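PDB 3ODN: dally-like protein from Drosophila melanogaster, which is a glypican, probably a heparan sulfate proteoglycan of the cell surface, whose protein core takes part in Hedgehog signalling. Local coordinates for residues L92-S95 against R96-N100. The protein carries 2 engineered substitutions. Residues are numbered along the deposited sequence; the frame is centred on the assembly and turned at random.
Sequences LKES and RTQFN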
loop_
_atom_site.group_PDB
_atom_site.type_symbol
_atom_site.label_atom_id
_atom_site.label_comp_id
_atom_site.label_asym_id
_atom_site.label_seq_id
_atom_site.Cartn_x
_atom_site.Cartn_y
_atom_site.Cartn_z
ATOM N N LEU A 92 8.600 9.420 -12.826
ATOM C CA LEU A 92 7.928 10.703 -12.948
ATOM C C LEU A 92 8.910 11.801 -13.384
ATOM O O LEU A 92 8.507 12.686 -14.122
ATOM C CB LEU A 92 7.145 11.055 -11.662
ATOM C CG LEU A 92 6.173 12.283 -11.649
ATOM C CD1 LEU A 92 5.093 12.200 -12.743
ATOM C CD2 LEU A 92 5.498 12.411 -10.300
ATOM N N LYS A 93 10.211 11.690 -13.008
ATOM C CA LYS A 93 11.222 12.653 -13.425
ATOM C C LYS A 93 11.654 12.368 -14.863
ATOM O O LYS A 93 11.960 13.301 -15.600
ATOM C CB LYS A 93 12.414 12.691 -12.461
ATOM C CG LYS A 93 13.219 14.008 -12.575
ATOM C CD LYS A 93 14.225 14.257 -11.435
ATOM C CE LYS A 93 13.669 15.109 -10.309
ATOM N NZ LYS A 93 12.941 14.293 -9.294
ATOM N N GLU A 94 11.644 11.075 -15.264
ATOM C CA GLU A 94 11.949 10.602 -16.620
ATOM C C GLU A 94 10.880 11.149 -17.584
ATOM O O GLU A 94 11.225 11.682 -18.625
ATOM C CB GLU A 94 11.981 9.057 -16.651
ATOM C CG GLU A 94 13.134 8.471 -17.458
ATOM C CD GLU A 94 12.978 8.364 -18.968
ATOM O OE1 GLU A 94 13.991 8.560 -19.682
ATOM O OE2 GLU A 94 11.867 8.016 -19.433
ATOM N N SER A 95 9.601 11.047 -17.207
ATOM C CA SER A 95 8.433 11.532 -17.939
ATOM C C SER A 95 8.491 13.056 -18.128
ATOM O O SER A 95 8.258 13.523 -19.236
ATOM C CB SER A 95 7.154 11.134 -17.204
ATOM O OG SER A 95 5.962 11.664 -17.767
ATOM N N ARG A 96 8.837 13.818 -17.075
ATOM C CA ARG A 96 8.961 15.264 -17.152
ATOM C C ARG A 96 10.007 15.676 -18.202
ATOM O O ARG A 96 9.701 16.522 -19.053
ATOM C CB ARG A 96 9.309 15.856 -15.772
ATOM C CG ARG A 96 9.340 17.390 -15.738
ATOM C CD ARG A 96 10.132 17.898 -14.547
ATOM N NE ARG A 96 9.291 18.310 -13.421
ATOM C CZ ARG A 96 8.880 19.559 -13.208
ATOM N NH1 ARG A 96 9.204 20.529 -14.058
ATOM N NH2 ARG A 96 8.134 19.845 -12.151
ATOM N N THR A 97 11.230 15.084 -18.135
ATOM C CA THR A 97 12.353 15.359 -19.036
ATOM C C THR A 97 12.003 15.024 -20.488
ATOM O O THR A 97 12.285 15.816 -21.365
ATOM C CB THR A 97 13.618 14.605 -18.563
ATOM O OG1 THR A 97 13.746 14.746 -17.149
ATOM C CG2 THR A 97 14.896 15.088 -19.269
ATOM N N GLN A 98 11.418 13.842 -20.728
ATOM C CA GLN A 98 10.984 13.348 -22.035
ATOM C C GLN A 98 9.843 14.194 -22.584
ATOM O O GLN A 98 9.778 14.383 -23.793
ATOM C CB GLN A 98 10.529 11.879 -21.930
ATOM C CG GLN A 98 11.664 10.873 -22.064
ATOM C CD GLN A 98 11.236 9.665 -22.862
ATOM O OE1 GLN A 98 10.306 8.932 -22.498
ATOM N NE2 GLN A 98 11.910 9.429 -23.975
ATOM N N PHE A 99 8.923 14.668 -21.704
ATOM C CA PHE A 99 7.802 15.516 -22.092
ATOM C C PHE A 99 8.349 16.837 -22.622
ATOM O O PHE A 99 7.907 17.299 -23.671
ATOM C CB PHE A 99 6.851 15.779 -20.897
ATOM C CG PHE A 99 5.563 16.490 -21.275
ATOM C CD1 PHE A 99 4.360 15.799 -21.327
ATOM C CD2 PHE A 99 5.562 17.845 -21.585
ATOM C CE1 PHE A 99 3.187 16.442 -21.704
ATOM C CE2 PHE A 99 4.397 18.482 -21.983
ATOM C CZ PHE A 99 3.217 17.775 -22.046
ATOM N N ASN A 100 9.291 17.447 -21.872
ATOM C CA ASN A 100 9.901 18.723 -22.205
ATOM C C ASN A 100 10.709 18.654 -23.507
ATOM O O ASN A 100 10.543 19.507 -24.388
ATOM C CB ASN A 100 10.732 19.260 -21.035
ATOM C CG ASN A 100 11.391 20.590 -21.346
ATOM O OD1 ASN A 100 12.504 20.641 -21.856
ATOM N ND2 ASN A 100 10.693 21.696 -21.114
#
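Thr-97 turns its hydroxyl back along the helix onto the carbonyl of Lys-93, one turn earlier, where OG1 donates to Lys-93 O over 2.8 Å. The first torsion allows this by setting OG1 beside the backbone N and opposite the carbonyl carbon (chi1 -44°). Thr-97 N also bonds to Lys-93 O, at 3.2 Å; one acceptor takes both a backbone and a side-chain bond, the donors arriving from opposite faces of its carbonyl plane. Next to it, Glu-94 and Gln-98 form an i, i+4 pair on the exposed side. Their flat ends lie at a slant, carboxylate and amide planes 42° apart. Glu-94 OE2 approaches Gln-98 OE1 to 3.6 Å, both atoms acceptors as modelled; nearer the backbone, Gln-98 CB rests 3.4 Å from Glu-94 O. All this belongs to helix 48-106, the long first modelled helix of the elongated, all-helical glypican core, where Gln-98 N to Glu-94 O and Phe-99 N to Ser-95 O continue the i to i+4 bonding of the alpha helix. On the inner side, Phe-99 CB sits 3.1 Å from Ser-95 O, while CG, anti to the backbone N (chi1 -172°), carries the ring away into a cluster with Phe-103, Phe-118 and Phe-122. The buried Ser-95 OG forms a hydrogen bond with Val-290 O. Arg-96 keeps CB 3.7 Å from Leu-92 O, while the rest of the chain leads away across Phe-122 to helix 115-131, where NH2 forms a salt bridge with Glu-126.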